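Tetratricopeptide TPR_2 repeat protein (PDB 5DJS) combines tetratricopeptide repeats with a GT-B-fold region of glycosyltransferase family 41 and binds uridine-5'-diphosphate. Local coordinates at residues V283-L288 with S305-L309. The protein carries 1 engineered substitution. Coordinates in Å, arbitrary orientation, origin at the centre of the assembly. Numbering follows the deposited sequence.
Sequences VGDQHL and SRFYL
The strand ends extended at Val283-Asp285, and residues 286-288 turn with helical phi/psi; residues 305-309, without regular structure, run beside the strand end, with Gly284 CA 5.2 Å from Tyr308 CA and Gln286 CA 6.1 Å from Ser305 CA. Asp285 (chi1 p) shows how one carboxylate can bridge a turn and a neighbouring loop. Asp285 OD1 makes an Asx motif, accepting Leu288 N at 2.9 Å and, weakly, His287 N at 2.9 Å. Asp285 OD2 accepts Tyr308 N at 2.9 Å, a weak hydrogen bond, and Asp285 CB approaches Arg306 O at 3.0 Å. Leu288 (chi1 t) sets CD2 over one face of the Tyr308 (chi1 p) ring, a CH-pi contact 3.4 Å from the centroid. This is a C-terminal strand end in a GT-B-type parallel sheet, the Tyr308 side chain about 8 Å from bound UDP. Strand 281-285 runs between 263-266 and 300-304; Ser450 OG and Trp454 NE1 of helix 447-454 hydrogen-bond Asp285, and Asp500 of helix 479-521 forms a salt bridge with Arg306.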
ATOM      1  N   VAL A 283      14.444  -3.110   4.026  1.00 43.88           N
ATOM      2  CA  VAL A 283      14.246  -4.367   4.794  1.00 43.90           C
ATOM      3  C   VAL A 283      13.189  -5.303   4.157  1.00 43.74           C
ATOM      4  O   VAL A 283      11.981  -5.055   4.256  1.00 38.77           O
ATOM      5  CB  VAL A 283      13.837  -4.067   6.255  1.00 43.60           C
ATOM      6  CG1 VAL A 283      13.609  -5.350   7.039  1.00 44.80           C
ATOM      7  CG2 VAL A 283      14.899  -3.228   6.942  1.00 43.20           C
ATOM      8  N   GLY A 284      13.663  -6.378   3.521  1.00 44.51           N
ATOM      9  CA  GLY A 284      12.800  -7.398   2.907  1.00 44.45           C
ATOM     10  C   GLY A 284      12.988  -8.753   3.572  1.00 46.55           C
ATOM     11  O   GLY A 284      13.097  -8.846   4.805  1.00 45.10           O
ATOM     12  N   ASP A 285      13.005  -9.807   2.757  1.00 46.42           N
ATOM     13  CA  ASP A 285      13.340 -11.158   3.236  1.00 46.57           C
ATOM     14  C   ASP A 285      13.817 -12.055   2.089  1.00 48.37           C
ATOM     15  O   ASP A 285      13.823 -11.628   0.928  1.00 56.87           O
ATOM     16  CB  ASP A 285      12.189 -11.779   4.050  1.00 44.33           C
ATOM     17  CG  ASP A 285      11.056 -12.316   3.202  1.00 42.63           C
ATOM     18  OD1 ASP A 285      11.319 -13.176   2.330  1.00 39.52           O
ATOM     19  OD2 ASP A 285       9.889 -11.936   3.467  1.00 41.17           O
ATOM     20  N   GLN A 286      14.216 -13.281   2.414  1.00 46.44           N
ATOM     21  CA  GLN A 286      14.958 -14.131   1.468  1.00 47.93           C
ATOM     22  C   GLN A 286      14.131 -14.676   0.316  1.00 45.78           C
ATOM     23  O   GLN A 286      14.666 -14.898  -0.765  1.00 44.92           O
ATOM     24  CB  GLN A 286      15.623 -15.285   2.204  1.00 50.21           C
ATOM     25  CG  GLN A 286      16.678 -14.835   3.190  1.00 52.03           C
ATOM     26  CD  GLN A 286      17.286 -15.999   3.936  1.00 55.96           C
ATOM     27  OE1 GLN A 286      16.572 -16.797   4.557  1.00 60.38           O
ATOM     28  NE2 GLN A 286      18.606 -16.114   3.880  1.00 56.57           N
ATOM     29  N   HIS A 287      12.841 -14.892   0.553  1.00 46.08           N
ATOM     30  CA  HIS A 287      11.907 -15.276  -0.508  1.00 45.96           C
ATOM     31  C   HIS A 287      11.403 -14.056  -1.274  1.00 43.93           C
ATOM     32  O   HIS A 287      11.251 -14.103  -2.502  1.00 40.51           O
ATOM     33  CB  HIS A 287      10.728 -16.046   0.073  1.00 48.85           C
ATOM     34  CG  HIS A 287      11.124 -17.301   0.792  1.00 53.23           C
ATOM     35  ND1 HIS A 287      12.094 -18.160   0.317  1.00 54.64           N
ATOM     36  CD2 HIS A 287      10.662 -17.854   1.939  1.00 53.55           C
ATOM     37  CE1 HIS A 287      12.221 -19.179   1.148  1.00 56.64           C
ATOM     38  NE2 HIS A 287      11.363 -19.016   2.140  1.00 57.07           N
ATOM     39  N   LEU A 288      11.156 -12.969  -0.545  1.00 42.68           N
ATOM     40  CA  LEU A 288      10.617 -11.731  -1.117  1.00 43.29           C
ATOM     41  C   LEU A 288      11.541 -11.033  -2.118  1.00 41.81           C
ATOM     42  O   LEU A 288      11.050 -10.474  -3.099  1.00 38.35           O
ATOM     43  CB  LEU A 288      10.235 -10.744   0.002  1.00 44.20           C
ATOM     44  CG  LEU A 288       9.525  -9.441  -0.407  1.00 46.18           C
ATOM     45  CD1 LEU A 288       8.179  -9.724  -1.057  1.00 45.66           C
ATOM     46  CD2 LEU A 288       9.338  -8.529   0.791  1.00 46.51           C
ATOM     47  N   SER A 305      15.761 -13.605   7.584  1.00 46.11           N
ATOM     48  CA  SER A 305      15.603 -15.071   7.463  1.00 44.26           C
ATOM     49  C   SER A 305      14.243 -15.586   7.982  1.00 43.06           C
ATOM     50  O   SER A 305      14.106 -16.750   8.332  1.00 42.61           O
ATOM     51  CB  SER A 305      16.746 -15.745   8.214  1.00 43.62           C
ATOM     52  OG  SER A 305      16.751 -15.281   9.554  1.00 44.11           O
ATOM     53  N   ARG A 306      13.261 -14.694   8.056  1.00 43.03           N
ATOM     54  CA  ARG A 306      11.856 -15.013   8.268  1.00 42.73           C
ATOM     55  C   ARG A 306      11.047 -14.117   7.295  1.00 43.97           C
ATOM     56  O   ARG A 306      11.628 -13.356   6.521  1.00 41.76           O
ATOM     57  CB  ARG A 306      11.467 -14.686   9.711  1.00 42.13           C
ATOM     58  CG  ARG A 306      11.605 -13.211  10.046  1.00 41.72           C
ATOM     59  CD  ARG A 306      11.074 -12.816  11.401  1.00 43.54           C
ATOM     60  NE  ARG A 306       9.780 -13.386  11.790  1.00 45.37           N
ATOM     61  CZ  ARG A 306       8.597 -13.140  11.236  1.00 46.44           C
ATOM     62  NH1 ARG A 306       8.464 -12.356  10.180  1.00 52.47           N
ATOM     63  NH2 ARG A 306       7.516 -13.707  11.740  1.00 47.04           N
ATOM     64  N   PHE A 307       9.720 -14.170   7.382  1.00 44.20           N
ATOM     65  CA  PHE A 307       8.845 -13.288   6.607  1.00 45.56           C
ATOM     66  C   PHE A 307       9.087 -11.829   7.005  1.00 48.65           C
ATOM     67  O   PHE A 307       9.325 -11.544   8.176  1.00 50.75           O
ATOM     68  CB  PHE A 307       7.375 -13.682   6.828  1.00 43.93           C
ATOM     69  CG  PHE A 307       6.393 -12.940   5.958  1.00 43.96           C
ATOM     70  CD1 PHE A 307       6.509 -12.966   4.568  1.00 42.65           C
ATOM     71  CD2 PHE A 307       5.329 -12.232   6.528  1.00 43.22           C
ATOM     72  CE1 PHE A 307       5.599 -12.293   3.770  1.00 42.07           C
ATOM     73  CE2 PHE A 307       4.414 -11.560   5.730  1.00 41.57           C
ATOM     74  CZ  PHE A 307       4.547 -11.595   4.348  1.00 41.29           C
ATOM     75  N   TYR A 308       9.029 -10.909   6.036  1.00 47.31           N
ATOM     76  CA  TYR A 308       9.395  -9.504   6.291  1.00 45.87           C
ATOM     77  C   TYR A 308       8.409  -8.688   7.142  1.00 43.32           C
ATOM     78  O   TYR A 308       8.646  -7.506   7.343  1.00 43.17           O
ATOM     79  CB  TYR A 308       9.695  -8.776   4.972  1.00 48.54           C
ATOM     80  CG  TYR A 308       8.491  -8.213   4.211  1.00 51.90           C
ATOM     81  CD1 TYR A 308       7.476  -9.048   3.718  1.00 52.15           C
ATOM     82  CD2 TYR A 308       8.392  -6.845   3.950  1.00 52.31           C
ATOM     83  CE1 TYR A 308       6.398  -8.532   3.015  1.00 53.23           C
ATOM     84  CE2 TYR A 308       7.318  -6.321   3.243  1.00 55.26           C
ATOM     85  CZ  TYR A 308       6.323  -7.165   2.779  1.00 55.34           C
ATOM     86  OH  TYR A 308       5.262  -6.641   2.076  1.00 52.57           O
ATOM     87  N   LEU A 309       7.331  -9.305   7.637  1.00 41.10           N
ATOM     88  CA  LEU A 309       6.326  -8.628   8.451  1.00 42.44           C
ATOM     89  C   LEU A 309       5.903  -9.506   9.628  1.00 44.47           C
ATOM     90  O   LEU A 309       6.070 -10.726   9.563  1.00 43.14           O
ATOM     91  CB  LEU A 309       5.094  -8.348   7.598  1.00 43.76           C
ATOM     92  CG  LEU A 309       5.297  -7.533   6.326  1.00 46.38           C
ATOM     93  CD1 LEU A 309       4.035  -7.527   5.494  1.00 47.08           C
ATOM     94  CD2 LEU A 309       5.660  -6.120   6.691  1.00 47.41           C
TER